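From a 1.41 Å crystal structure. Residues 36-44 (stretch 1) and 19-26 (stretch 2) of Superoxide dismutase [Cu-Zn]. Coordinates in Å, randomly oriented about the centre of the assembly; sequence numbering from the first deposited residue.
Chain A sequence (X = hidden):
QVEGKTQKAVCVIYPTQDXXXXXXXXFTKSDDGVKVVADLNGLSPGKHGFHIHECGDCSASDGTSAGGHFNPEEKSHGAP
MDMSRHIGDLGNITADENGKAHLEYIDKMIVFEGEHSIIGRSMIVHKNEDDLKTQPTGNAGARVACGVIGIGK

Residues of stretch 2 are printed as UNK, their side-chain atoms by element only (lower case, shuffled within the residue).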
# COMPACT_ATOMS: atom_id res chain seq x y z
N VAL A 36 7.73 -15.72 1.03
CA VAL A 36 6.34 -15.18 1.01
C VAL A 36 5.58 -15.87 2.13
O VAL A 36 5.57 -17.11 2.14
CB VAL A 36 5.67 -15.41 -0.35
CG1 VAL A 36 4.26 -14.83 -0.39
CG2 VAL A 36 6.53 -14.84 -1.47
N VAL A 37 5.03 -15.09 3.05
CA VAL A 37 4.19 -15.63 4.15
C VAL A 37 2.86 -14.87 4.14
O VAL A 37 2.87 -13.65 4.32
CB VAL A 37 4.86 -15.51 5.53
CG1 VAL A 37 3.94 -16.04 6.62
CG2 VAL A 37 6.19 -16.23 5.56
N ALA A 38 1.76 -15.59 3.96
CA ALA A 38 0.41 -15.01 3.92
C ALA A 38 -0.42 -15.64 5.02
O ALA A 38 -0.40 -16.87 5.18
CB ALA A 38 -0.22 -15.21 2.57
N ASP A 39 -1.14 -14.78 5.75
CA ASP A 39 -2.10 -15.21 6.79
C ASP A 39 -3.37 -14.42 6.57
O ASP A 39 -3.39 -13.21 6.90
CB ASP A 39 -1.52 -15.01 8.19
CG ASP A 39 -0.39 -15.98 8.44
OD1 ASP A 39 -0.68 -17.19 8.59
OD2 ASP A 39 0.76 -15.54 8.42
N LEU A 40 -4.38 -15.07 5.98
CA LEU A 40 -5.65 -14.41 5.60
C LEU A 40 -6.81 -15.08 6.33
O LEU A 40 -6.69 -16.23 6.79
CB LEU A 40 -5.87 -14.52 4.09
CG LEU A 40 -4.67 -14.22 3.19
CD1 LEU A 40 -5.10 -14.29 1.73
CD2 LEU A 40 -4.03 -12.87 3.49
N ASN A 41 -7.92 -14.36 6.42
CA ASN A 41 -9.18 -14.86 7.01
C ASN A 41 -10.35 -14.40 6.15
O ASN A 41 -10.19 -13.49 5.32
CB ASN A 41 -9.33 -14.38 8.45
CG ASN A 41 -8.24 -14.90 9.36
OD1 ASN A 41 -8.27 -16.05 9.78
ND2 ASN A 41 -7.25 -14.07 9.64
N GLY A 42 -11.51 -15.03 6.36
CA GLY A 42 -12.77 -14.62 5.72
C GLY A 42 -12.91 -15.16 4.31
O GLY A 42 -13.82 -14.69 3.60
N LEU A 43 -12.07 -16.12 3.90
CA LEU A 43 -12.13 -16.72 2.55
C LEU A 43 -13.10 -17.90 2.52
O LEU A 43 -13.18 -18.64 3.49
CB LEU A 43 -10.73 -17.19 2.14
CG LEU A 43 -9.82 -16.10 1.62
CD1 LEU A 43 -8.39 -16.56 1.67
CD2 LEU A 43 -10.20 -15.66 0.22
N SER A 44 -13.76 -18.09 1.38
CA SER A 44 -14.51 -19.35 1.13
C SER A 44 -13.50 -20.49 1.15
O SER A 44 -12.37 -20.35 0.67
CB SER A 44 -15.31 -19.30 -0.15
OG SER A 44 -14.48 -19.10 -1.28
N UNK A 19 -17.17 -8.60 -0.13
CA UNK A 19 -16.42 -9.68 0.55
C UNK A 19 -15.96 -9.22 1.94
O UNK A 19 -16.14 -8.05 2.28
c UNK A 19 -16.62 -12.60 -2.90
c UNK A 19 -16.71 -11.83 -4.04
o UNK A 19 -17.17 -12.37 -5.21
c UNK A 19 -16.33 -10.50 -3.99
c UNK A 19 -16.15 -12.05 -1.72
c UNK A 19 -15.86 -9.96 -2.80
c UNK A 19 -15.74 -10.73 -1.65
c UNK A 19 -15.27 -10.12 -0.35
N UNK A 20 -15.36 -10.14 2.70
CA UNK A 20 -14.91 -9.90 4.10
C UNK A 20 -13.47 -10.37 4.28
O UNK A 20 -13.01 -10.48 5.42
c UNK A 20 -16.66 -12.88 6.00
c UNK A 20 -16.58 -14.37 5.75
c UNK A 20 -15.97 -12.11 4.89
n UNK A 20 -17.08 -15.16 6.90
c UNK A 20 -15.85 -10.61 5.08
N UNK A 21 -12.77 -10.64 3.18
CA UNK A 21 -11.39 -11.21 3.22
C UNK A 21 -10.41 -10.16 3.75
O UNK A 21 -10.40 -9.05 3.22
c UNK A 21 -11.87 -12.81 1.30
c UNK A 21 -10.96 -11.71 1.82
c UNK A 21 -9.51 -12.16 1.82
N UNK A 22 -9.61 -10.53 4.75
CA UNK A 22 -8.60 -9.66 5.38
C UNK A 22 -7.31 -10.46 5.58
O UNK A 22 -7.35 -11.70 5.49
c UNK A 22 -10.36 -8.34 6.63
c UNK A 22 -9.08 -9.13 6.74
o UNK A 22 -9.26 -10.24 7.62
N UNK A 23 -6.21 -9.79 5.86
CA UNK A 23 -5.00 -10.50 6.28
C UNK A 23 -3.75 -9.72 6.00
O UNK A 23 -3.83 -8.54 5.56
N UNK A 24 -2.64 -10.37 6.26
CA UNK A 24 -1.29 -9.76 6.13
C UNK A 24 -0.41 -10.72 5.33
O UNK A 24 -0.42 -11.94 5.61
c UNK A 24 -0.68 -9.42 7.50
c UNK A 24 -1.60 -8.55 8.34
c UNK A 24 0.69 -8.77 7.35
N UNK A 25 0.33 -10.14 4.40
CA UNK A 25 1.34 -10.86 3.59
C UNK A 25 2.69 -10.18 3.83
O UNK A 25 2.74 -8.95 3.76
c UNK A 25 -1.19 -10.77 0.79
c UNK A 25 0.95 -10.87 2.11
c UNK A 25 -0.46 -11.42 1.90
c UNK A 25 1.99 -11.63 1.30
N UNK A 26 3.71 -10.96 4.14
CA UNK A 26 5.09 -10.45 4.27
C UNK A 26 5.97 -11.12 3.23
O UNK A 26 5.76 -12.29 2.88
o UNK A 26 5.80 -12.01 5.93
c UNK A 26 4.74 -9.97 6.71
c UNK A 26 5.64 -10.62 5.68
O HOH W 1 -15.28 -13.11 1.76
O HOH W 2 -7.37 -11.27 9.24
O HOH W 3 1.38 -12.90 7.75

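Position 19 carries one carbon followed by a ring of six carbons bearing one oxygen. Its side chain makes no contact with stretch 1. That is a phenol, so the residue is Tyr19.

Position 20 has four carbons in a row ending in nitrogen. The carbon next to the nitrogen lies 3.5 Å from Gly42 O. This is Lys20. Water 1 accepts from Lys20 N (3.1 Å) and donates to Gly42 O (2.8 Å).

Position 21 has three carbons, one carrying the other two. One of the two outer carbons packs 3.5 Å from Leu43 CD2, and the CA makes a CA-H...O contact with Asn41 O at 3.3 Å. This shape is valine, Val21. Gly42 lies opposite, at a positive phi that by itself favours glycine. A CB on Gly42 would clash with Lys20 O at 2.6 Å.

Position 22 has one carbon carrying one oxygen and one carbon. The oxygen is 4.2 Å from Asn41 CB. It is also 2.7 Å from water 2, which accepts from Asn41 ND2 at 2.8 Å. This is Thr22, its side chain joined to Asn41 through water.

Position 23 has no side-chain atoms. Its CA approaches Leu40 CA to 4.0 Å. This is Gly23. An ideal CB here would lie 2.4 Å from Asp39 O and 2.5 Å from Leu40 CD2, both clashes.

Position 24 again has three carbons, one carrying two. The side chain keeps clear of stretch 1; its closest approach is CB to Asp39 O, 4.7 Å. This is Val24. Its backbone pairs with Asp39 through two hydrogen bonds, and water 3 donates to Val24 O (3.0 Å) and to Asp39 OD2 (2.8 Å).

Position 25 has four carbons, forked at the first, with one arm two carbons long. The first carbon of that arm is 3.9 Å from Ala38 CB and 4.2 Å from Leu40 CD2. The short arm is 4.3 Å from Val36 CG1. This is Ile25.

Position 26 has one carbon carrying one oxygen and one carbon. The oxygen packs 3.6 Å from Val37 CB. This is Thr26.

The two strands run antiparallel, 177° apart in direction. Three pairs each form two backbone hydrogen bonds. Thr22 N to Asn41 O is 3.1 Å and Asn41 N to Thr22 O is 2.9 Å. Val24 N to Asp39 O is 3.0 Å and Asp39 N to Val24 O is 2.9 Å. Thr26 N to Val37 O is 2.8 Å and Val37 N to Thr26 O is 2.9 Å. Ala38, Leu40 and Ile25 share the buried face. These three pairs point to the other, where waters 2 and 3 bridge two of them.

Stretch 2 (19-26) YKVTGVIT
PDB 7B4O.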